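MdbA (PDB 4Z7X) probably catalyses disulfide bond formation in exported proteins of Actinomyces oris, as a thioredoxin-like thiol-disulfide oxidoreductase whose pathway is linked to pilus assembly. Local coordinates at residues Y62-C67 against K98-E103; A71-L76 against N209-P214. One frame throughout, in Å; residues are numbered along the deposited sequence.

Contact 1 of 2, residues Y62-C67 against K98-E103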
ATOM      1  N   TYR A  62      -4.710  -5.697  -1.591  1.00 11.74           N
ATOM      2  CA  TYR A  62      -3.540  -6.579  -1.575  1.00  9.40           C
ATOM      3  C   TYR A  62      -2.765  -6.325  -2.861  1.00 12.22           C
ATOM      4  O   TYR A  62      -3.331  -6.412  -3.973  1.00 14.80           O
ATOM      5  CB  TYR A  62      -3.931  -8.066  -1.470  1.00 11.74           C
ATOM      6  CG  TYR A  62      -4.477  -8.463  -0.141  1.00 13.42           C
ATOM      7  CD1 TYR A  62      -5.805  -8.218   0.218  1.00 13.98           C
ATOM      8  CD2 TYR A  62      -3.672  -9.107   0.768  1.00 13.82           C
ATOM      9  CE1 TYR A  62      -6.276  -8.587   1.475  1.00 14.68           C
ATOM     10  CE2 TYR A  62      -4.141  -9.512   2.007  1.00 13.90           C
ATOM     11  CZ  TYR A  62      -5.440  -9.245   2.361  1.00 15.45           C
ATOM     12  OH  TYR A  62      -5.921  -9.613   3.612  1.00 17.00           O
ATOM     13  N   PHE A  63      -1.488  -5.998  -2.708  1.00 11.32           N
ATOM     14  CA  PHE A  63      -0.679  -5.546  -3.846  1.00 11.44           C
ATOM     15  C   PHE A  63       0.772  -5.983  -3.707  1.00 10.60           C
ATOM     16  O   PHE A  63       1.230  -6.372  -2.629  1.00 10.57           O
ATOM     17  CB  PHE A  63      -0.741  -4.025  -3.930  1.00 13.16           C
ATOM     18  CG  PHE A  63       0.050  -3.335  -2.862  1.00 10.95           C
ATOM     19  CD1 PHE A  63      -0.474  -3.078  -1.609  1.00 13.34           C
ATOM     20  CD2 PHE A  63       1.386  -3.081  -3.076  1.00 11.23           C
ATOM     21  CE1 PHE A  63       0.323  -2.489  -0.644  1.00 13.72           C
ATOM     22  CE2 PHE A  63       2.177  -2.490  -2.130  1.00 11.35           C
ATOM     23  CZ  PHE A  63       1.645  -2.205  -0.889  1.00 13.74           C
ATOM     24  N   ASP A  64       1.462  -5.969  -4.848  1.00 11.07           N
ATOM     25  CA  ASP A  64       2.918  -6.153  -4.944  1.00 11.71           C
ATOM     26  C   ASP A  64       3.463  -4.971  -5.762  1.00 11.47           C
ATOM     27  O   ASP A  64       2.978  -4.711  -6.867  1.00 11.33           O
ATOM     28  CB  ASP A  64       3.215  -7.492  -5.654  1.00 12.71           C
ATOM     29  CG  ASP A  64       4.695  -7.849  -5.706  1.00 11.68           C
ATOM     30  OD1 ASP A  64       5.529  -6.945  -5.621  1.00 12.44           O
ATOM     31  OD2 ASP A  64       5.026  -9.049  -5.890  1.00 15.50           O
ATOM     32  N   TYR A  65       4.432  -4.265  -5.214  1.00 10.26           N
ATOM     33  CA  TYR A  65       5.104  -3.185  -5.918  1.00 10.96           C
ATOM     34  C   TYR A  65       5.690  -3.556  -7.280  1.00 11.99           C
ATOM     35  O   TYR A  65       5.922  -2.670  -8.104  1.00 14.37           O
ATOM     36  CB  TYR A  65       6.196  -2.517  -5.056  1.00 11.18           C
ATOM     37  CG  TYR A  65       5.661  -1.648  -3.923  1.00 10.06           C
ATOM     38  CD1 TYR A  65       4.854  -0.568  -4.203  1.00  9.67           C
ATOM     39  CD2 TYR A  65       5.907  -1.950  -2.595  1.00 11.69           C
ATOM     40  CE1 TYR A  65       4.353   0.237  -3.214  1.00 10.06           C
ATOM     41  CE2 TYR A  65       5.400  -1.164  -1.578  1.00 11.21           C
ATOM     42  CZ  TYR A  65       4.609  -0.083  -1.889  1.00  9.96           C
ATOM     43  OH  TYR A  65       4.086   0.669  -0.891  1.00 11.61           O
ATOM     44  N   SER A  66       5.948  -4.837  -7.499  1.00 11.41           N
ATOM     45  CA  SER A  66       6.493  -5.322  -8.773  1.00 11.62           C
ATOM     46  C   SER A  66       5.457  -5.933  -9.721  1.00 11.41           C
ATOM     47  O   SER A  66       5.832  -6.502 -10.754  1.00 13.95           O
ATOM     48  CB  SER A  66       7.588  -6.354  -8.524  1.00 12.77           C
ATOM     49  OG  SER A  66       8.708  -5.759  -7.889  1.00 14.74           O
ATOM     50  N   CYS A  67       4.176  -5.717  -9.416  1.00 13.14           N
ATOM     51  CA  CYS A  67       3.058  -6.250 -10.215  1.00 13.70           C
ATOM     52  C   CYS A  67       2.513  -5.174 -11.155  1.00 13.24           C
ATOM     53  O   CYS A  67       2.028  -4.099 -10.714  1.00 14.46           O
ATOM     54  CB  CYS A  67       1.949  -6.788  -9.287  1.00 14.87           C
ATOM     55  SG  CYS A  67       0.426  -7.223 -10.174  1.00 17.28           S
ATOM     56  N   LYS A  98       5.095 -10.000  -1.694  1.00 13.24           N
ATOM     57  CA  LYS A  98       6.150 -10.197  -2.669  1.00 12.58           C
ATOM     58  C   LYS A  98       5.813 -11.422  -3.527  1.00 14.49           C
ATOM     59  O   LYS A  98       6.671 -12.283  -3.782  1.00 16.52           O
ATOM     60  CB  LYS A  98       7.491 -10.341  -1.932  1.00 16.73           C
ATOM     61  CG  LYS A  98       8.748 -10.290  -2.797  1.00 12.29           C
ATOM     62  CD  LYS A  98      10.024 -10.155  -1.948  1.00 15.95           C
ATOM     63  CE  LYS A  98      11.280 -10.401  -2.758  1.00 20.09           C
ATOM     64  NZ  LYS A  98      12.534 -10.412  -1.958  1.00 22.08           N
ATOM     65  N   LEU A  99       4.575 -11.486  -3.998  1.00 15.98           N
ATOM     66  CA  LEU A  99       4.116 -12.641  -4.759  1.00 17.29           C
ATOM     67  C   LEU A  99       5.001 -12.944  -5.969  1.00 17.20           C
ATOM     68  O   LEU A  99       5.267 -14.095  -6.263  1.00 18.80           O
ATOM     69  CB  LEU A  99       2.677 -12.381  -5.209  1.00 18.19           C
ATOM     70  CG  LEU A  99       1.995 -13.500  -5.976  1.00 21.15           C
ATOM     71  CD1 LEU A  99       1.881 -14.748  -5.095  1.00 24.57           C
ATOM     72  CD2 LEU A  99       0.628 -13.062  -6.422  1.00 22.90           C
ATOM     73  N   LEU A 100       5.471 -11.905  -6.658  1.00 14.51           N
ATOM     74  CA  LEU A 100       6.211 -12.083  -7.892  1.00 14.67           C
ATOM     75  C   LEU A 100       7.706 -12.340  -7.679  1.00 14.95           C
ATOM     76  O   LEU A 100       8.463 -12.502  -8.634  1.00 15.95           O
ATOM     77  CB  LEU A 100       5.955 -10.887  -8.807  1.00 16.08           C
ATOM     78  CG  LEU A 100       4.529 -10.812  -9.292  1.00 19.54           C
ATOM     79  CD1 LEU A 100       4.392  -9.536 -10.097  1.00 21.70           C
ATOM     80  CD2 LEU A 100       4.117 -12.022 -10.145  1.00 21.75           C
ATOM     81  N   GLN A 101       8.135 -12.364  -6.426  1.00 14.12           N
ATOM     82  CA  GLN A 101       9.496 -12.777  -6.051  1.00 14.57           C
ATOM     83  C   GLN A 101      10.589 -11.888  -6.608  1.00 14.06           C
ATOM     84  O   GLN A 101      11.708 -12.343  -6.808  1.00 17.57           O
ATOM     85  CB  GLN A 101       9.769 -14.231  -6.472  1.00 17.17           C
ATOM     86  CG  GLN A 101       8.660 -15.186  -6.101  1.00 19.61           C
ATOM     87  CD  GLN A 101       8.635 -15.515  -4.653  1.00 28.68           C
ATOM     88  OE1 GLN A 101       9.664 -15.819  -4.067  1.00 32.95           O
ATOM     89  NE2 GLN A 101       7.455 -15.503  -4.068  1.00 33.72           N
ATOM     90  N   GLN A 102      10.269 -10.623  -6.845  1.00 13.28           N
ATOM     91  CA  GLN A 102      11.215  -9.654  -7.400  1.00 15.29           C
ATOM     92  C   GLN A 102      11.882  -8.850  -6.301  1.00 13.10           C
ATOM     93  O   GLN A 102      11.194  -8.308  -5.425  1.00 15.31           O
ATOM     94  CB  GLN A 102      10.498  -8.682  -8.343  1.00 15.13           C
ATOM     95  CG  GLN A 102      10.029  -9.360  -9.633  1.00 14.99           C
ATOM     96  CD  GLN A 102      11.191  -9.654 -10.577  1.00 16.60           C
ATOM     97  OE1 GLN A 102      12.291  -9.076 -10.459  1.00 20.29           O
ATOM     98  NE2 GLN A 102      10.940 -10.476 -11.563  1.00 19.04           N
ATOM     99  N   GLU A 103      13.208  -8.725  -6.368  1.00 16.12           N
ATOM    100  CA  GLU A 103      13.904  -7.982  -5.328  0.60 17.57           C
ATOM    101  C   GLU A 103      13.512  -6.500  -5.289  1.00 14.86           C
ATOM    102  O   GLU A 103      13.548  -5.899  -4.228  1.00 15.72           O
ATOM    103  CB  GLU A 103      15.420  -8.157  -5.387  0.60 21.64           C
ATOM    104  CG  GLU A 103      15.854  -9.573  -5.068  0.60 24.53           C
ATOM    105  CD  GLU A 103      15.341 -10.063  -3.724  0.60 24.98           C
ATOM    106  OE1 GLU A 103      14.592 -11.049  -3.734  0.60 20.52           O
ATOM    107  OE2 GLU A 103      15.688  -9.458  -2.668  0.60 32.91           O
TER
HETATM  108  O   HOH W   1       7.797  -9.221  -6.147  1.00 14.34           O
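Asp-64 and Lys-98 stand 5.7 Å apart from CA to CA where two type I turns, Asp-64 to Cys-67 and Lys-98 to Gln-101, come together. The buried carboxylate of Asp-64 serves both turns. CG is anti to the backbone N (chi1 -175°), and OD2 accepts a nearly straight hydrogen bond from Leu-100 N at 3.0 Å, met almost head-on to the C-O bond. A water, 2.8 Å from Asp-64 OD2, donates to this same oxygen and accepts from Gln-102 N, extending the grip by one more link. The other oxygen, OD1, turns back on its own segment and accepts from Ser-66 N at 2.9 Å, from above the carboxylate plane, closing an Asx turn. Beside these polar links Leu-100 CD1 lies 3.8 Å from Cys-67 CB; further along, the hydroxyl of Ser-66 rests against Gln-102, OG 3.5 Å from CB. Lys-98 NZ forms a salt bridge with Glu-103 OE1 within the second segment. Thr-105 OG1, near the start of helix 103-118, hydrogen-bonds both Asp-64 OD1 and Ser-66 OG. The contact thus joins the exit of strand 58-63 to the loop between strand 91-96 and helix 103-118, and includes Cys-67, the N-cap of helix 68-86 and first cysteine of a probable thioredoxin-type CxxC.

Contact 2 of 2, residues A71-L76 against N209-P214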
ATOM      1  N   ALA A  71       0.288  -1.746 -10.562  1.00 12.47           N
ATOM      2  CA  ALA A  71       0.726  -0.409 -10.996  1.00 13.24           C
ATOM      3  C   ALA A  71      -0.384   0.268 -11.777  1.00 13.03           C
ATOM      4  O   ALA A  71      -0.637   1.459 -11.579  1.00 16.15           O
ATOM      5  CB  ALA A  71       2.010  -0.499 -11.828  1.00 14.95           C
ATOM      6  N   GLN A  72      -1.054  -0.478 -12.656  1.00 12.42           N
ATOM      7  CA  GLN A  72      -2.151   0.075 -13.464  0.60 13.42           C
ATOM      8  C   GLN A  72      -3.297   0.469 -12.532  1.00 12.44           C
ATOM      9  O   GLN A  72      -3.936   1.518 -12.712  1.00 15.99           O
ATOM     10  CB  GLN A  72      -2.672  -0.966 -14.481  0.60 17.67           C
ATOM     11  CG  GLN A  72      -1.714  -1.305 -15.616  0.60 22.36           C
ATOM     12  CD  GLN A  72      -2.266  -2.371 -16.561  0.60 27.33           C
ATOM     13  OE1 GLN A  72      -1.804  -3.515 -16.568  0.60 38.53           O
ATOM     14  NE2 GLN A  72      -3.267  -2.004 -17.347  0.60 32.60           N
ATOM     15  N   PHE A  73      -3.570  -0.393 -11.537  1.00 12.41           N
ATOM     16  CA  PHE A  73      -4.646  -0.152 -10.597  1.00 14.16           C
ATOM     17  C   PHE A  73      -4.412   1.116  -9.834  1.00 13.58           C
ATOM     18  O   PHE A  73      -5.319   1.940  -9.702  1.00 13.44           O
ATOM     19  CB  PHE A  73      -4.791  -1.354  -9.640  1.00 14.23           C
ATOM     20  CG  PHE A  73      -5.978  -1.271  -8.703  1.00 14.10           C
ATOM     21  CD1 PHE A  73      -5.887  -0.534  -7.523  1.00 15.89           C
ATOM     22  CD2 PHE A  73      -7.178  -1.948  -8.989  1.00 15.05           C
ATOM     23  CE1 PHE A  73      -6.971  -0.440  -6.664  1.00 18.83           C
ATOM     24  CE2 PHE A  73      -8.247  -1.877  -8.127  1.00 17.66           C
ATOM     25  CZ  PHE A  73      -8.152  -1.118  -6.962  1.00 18.22           C
ATOM     26  N   GLU A  74      -3.206   1.278  -9.328  1.00 14.24           N
ATOM     27  CA  GLU A  74      -2.845   2.466  -8.588  1.00 13.24           C
ATOM     28  C   GLU A  74      -2.994   3.715  -9.469  1.00 14.43           C
ATOM     29  O   GLU A  74      -3.564   4.733  -9.030  1.00 14.95           O
ATOM     30  CB  GLU A  74      -1.423   2.334  -8.041  1.00 14.21           C
ATOM     31  CG  GLU A  74      -0.862   3.637  -7.458  1.00 16.82           C
ATOM     32  CD  GLU A  74      -1.532   4.119  -6.169  1.00 18.07           C
ATOM     33  OE1 GLU A  74      -1.264   5.293  -5.780  1.00 18.19           O
ATOM     34  OE2 GLU A  74      -2.296   3.328  -5.562  1.00 21.10           O
ATOM     35  N   GLY A  75      -2.493   3.641 -10.703  1.00 14.71           N
ATOM     36  CA  GLY A  75      -2.627   4.787 -11.582  1.00 17.40           C
ATOM     37  C   GLY A  75      -4.097   5.185 -11.843  1.00 17.14           C
ATOM     38  O   GLY A  75      -4.451   6.354 -11.819  1.00 17.80           O
ATOM     39  N   LEU A  76      -4.957   4.206 -12.067  1.00 13.81           N
ATOM     40  CA  LEU A  76      -6.337   4.473 -12.376  1.00 16.85           C
ATOM     41  C   LEU A  76      -7.111   5.028 -11.182  1.00 15.01           C
ATOM     42  O   LEU A  76      -7.978   5.866 -11.345  1.00 15.65           O
ATOM     43  CB  LEU A  76      -7.011   3.187 -12.875  1.00 17.54           C
ATOM     44  CG  LEU A  76      -8.465   3.247 -13.323  1.00 22.53           C
ATOM     45  CD1 LEU A  76      -8.604   4.257 -14.458  1.00 26.23           C
ATOM     46  CD2 LEU A  76      -8.991   1.866 -13.733  1.00 22.99           C
ATOM     47  N   ASN A 209     -12.735  -6.874 -12.680  1.00 17.44           N
ATOM     48  CA  ASN A 209     -13.230  -6.573 -14.036  1.00 19.95           C
ATOM     49  C   ASN A 209     -14.342  -5.526 -14.070  1.00 22.82           C
ATOM     50  O   ASN A 209     -14.639  -4.965 -15.133  1.00 29.27           O
ATOM     51  CB  ASN A 209     -13.653  -7.856 -14.752  1.00 19.92           C
ATOM     52  CG  ASN A 209     -12.527  -8.891 -14.779  1.00 23.43           C
ATOM     53  OD1 ASN A 209     -11.555  -8.735 -15.499  1.00 30.66           O
ATOM     54  ND2 ASN A 209     -12.667  -9.958 -14.000  1.00 29.53           N
ATOM     55  N   LYS A 210     -14.962  -5.258 -12.924  1.00 25.29           N
ATOM     56  CA  LYS A 210     -15.950  -4.200 -12.871  1.00 35.19           C
ATOM     57  C   LYS A 210     -15.338  -2.852 -12.529  1.00 35.67           C
ATOM     58  O   LYS A 210     -16.026  -1.863 -12.544  1.00 48.61           O
ATOM     59  CB  LYS A 210     -17.086  -4.563 -11.918  1.00 40.24           C
ATOM     60  CG  LYS A 210     -17.850  -5.801 -12.378  1.00 48.73           C
ATOM     61  CD  LYS A 210     -19.364  -5.609 -12.354  1.00 58.79           C
ATOM     62  CE  LYS A 210     -20.063  -6.566 -13.318  1.00 61.13           C
ATOM     63  NZ  LYS A 210     -20.022  -7.985 -12.860  1.00 61.20           N
ATOM     64  N   LEU A 211     -14.034  -2.804 -12.266  1.00 28.56           N
ATOM     65  CA  LEU A 211     -13.391  -1.546 -11.905  1.00 29.82           C
ATOM     66  C   LEU A 211     -12.558  -1.050 -13.062  1.00 30.31           C
ATOM     67  O   LEU A 211     -11.346  -1.075 -12.999  1.00 47.61           O
ATOM     68  CB  LEU A 211     -12.482  -1.732 -10.689  1.00 25.95           C
ATOM     69  CG  LEU A 211     -13.116  -2.369  -9.452  1.00 26.33           C
ATOM     70  CD1 LEU A 211     -12.055  -2.661  -8.410  1.00 28.53           C
ATOM     71  CD2 LEU A 211     -14.175  -1.444  -8.901  1.00 27.73           C
ATOM     72  N   GLN A 212     -13.188  -0.518 -14.086  1.00 33.73           N
ATOM     73  CA  GLN A 212     -12.392  -0.139 -15.247  0.60 36.38           C
ATOM     74  C   GLN A 212     -12.428   1.346 -15.537  1.00 31.86           C
ATOM     75  O   GLN A 212     -11.891   1.800 -16.529  1.00 40.76           O
ATOM     76  CB  GLN A 212     -12.758  -1.010 -16.449  0.60 44.94           C
ATOM     77  CG  GLN A 212     -12.337  -2.464 -16.238  0.60 44.25           C
ATOM     78  CD  GLN A 212     -12.586  -3.334 -17.460  0.60 45.02           C
ATOM     79  OE1 GLN A 212     -12.527  -2.858 -18.595  0.60 59.26           O
ATOM     80  NE2 GLN A 212     -12.864  -4.616 -17.236  0.60 40.23           N
ATOM     81  N   THR A 213     -12.981   2.113 -14.610  1.00 32.75           N
ATOM     82  CA  THR A 213     -13.011   3.557 -14.743  1.00 27.24           C
ATOM     83  C   THR A 213     -12.446   4.219 -13.477  1.00 20.46           C
ATOM     84  O   THR A 213     -12.351   3.572 -12.415  1.00 19.56           O
ATOM     85  CB  THR A 213     -14.443   4.077 -14.997  1.00 29.30           C
ATOM     86  OG1 THR A 213     -15.180   4.121 -13.764  1.00 32.89           O
ATOM     87  CG2 THR A 213     -15.179   3.215 -16.016  1.00 36.44           C
ATOM     88  N   PRO A 214     -12.072   5.512 -13.580  1.00 20.70           N
ATOM     89  CA  PRO A 214     -11.474   6.162 -12.419  1.00 19.85           C
ATOM     90  C   PRO A 214     -12.458   6.528 -11.344  1.00 19.83           C
ATOM     91  O   PRO A 214     -12.065   7.095 -10.326  1.00 20.14           O
ATOM     92  CB  PRO A 214     -10.845   7.456 -12.972  1.00 23.27           C
ATOM     93  CG  PRO A 214     -11.192   7.539 -14.398  1.00 29.14           C
ATOM     94  CD  PRO A 214     -11.894   6.289 -14.825  1.00 24.01           C
TER
HETATM   95  O   HOH W   2      -9.371   7.774  -9.733  1.00 14.69           O
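Leu-76 and Pro-214 cross at about a right angle, and the leucine has the largest share of this contact between a helix flank and a loop. Its CG is anti to the backbone N (chi1 -177°), and from there the two methyls divide the loop between them. CD1 meets the proline ring at CD, 3.9 Å away, while CD2 rests against the backbone, 3.8 Å from Leu-211 O and close to the carbonyl carbon of Gln-212. The leucine side chain therefore spans the loop from Leu-211 to Pro-214, touching mostly main chain, with the Pro-214 ring as the side-chain partner. The second pair is set differently: Phe-73 and Leu-211 cross obliquely, and the leucine methyl CD1 approaches the rim of the ring near its plane, 3.9 Å from CE2, instead of lying over a face. No direct hydrogen bond crosses between the segments. A water lies between their backbones, 2.9 Å from Leu-76 O and 2.8 Å from Pro-214 O, next to the place where Pro-214 CB approaches Leu-76 O at 3.7 Å. An alanine in place of Leu-76 would probably leave a gap against the loop, depriving the Pro-214 ring and the carbonyl of Leu-211 of their methyl neighbours. The packing joins helix 68-86 to the loop between strand 204-205 and helix 216-222. Leu-211, buried, also touches Ser-216 and Leu-217, so that it bridges Phe-73 and the C-terminal helix, while on the helix 68-86 side Phe-73 also meets the ring of His-77; Ala-71 and Glu-74 pack instead against helix 123-140.

In the fold
The centres of the two contacts lie about 17 Å apart, and the chain runs through them alternately: 62-67, 71-76, 98-103, 209-214. Strand 58-63 leads into helix 68-86, so contact 1 ends at the N-cap of the helix and contact 2 lies on its first turns. Apart from this continuity in sequence, the two do not touch. The probable CxxC, Cys-67 and Cys-70, lies at the start of this helix. Strand 58-63, helix 68-86 and the parallel strand 91-96 form a beta-alpha-beta unit; contact 1 fastens its helix at the cysteine end and contact 2 joins its flank to the C-terminal part of the chain, consistent with a thioredoxin-like framework around the CxxC.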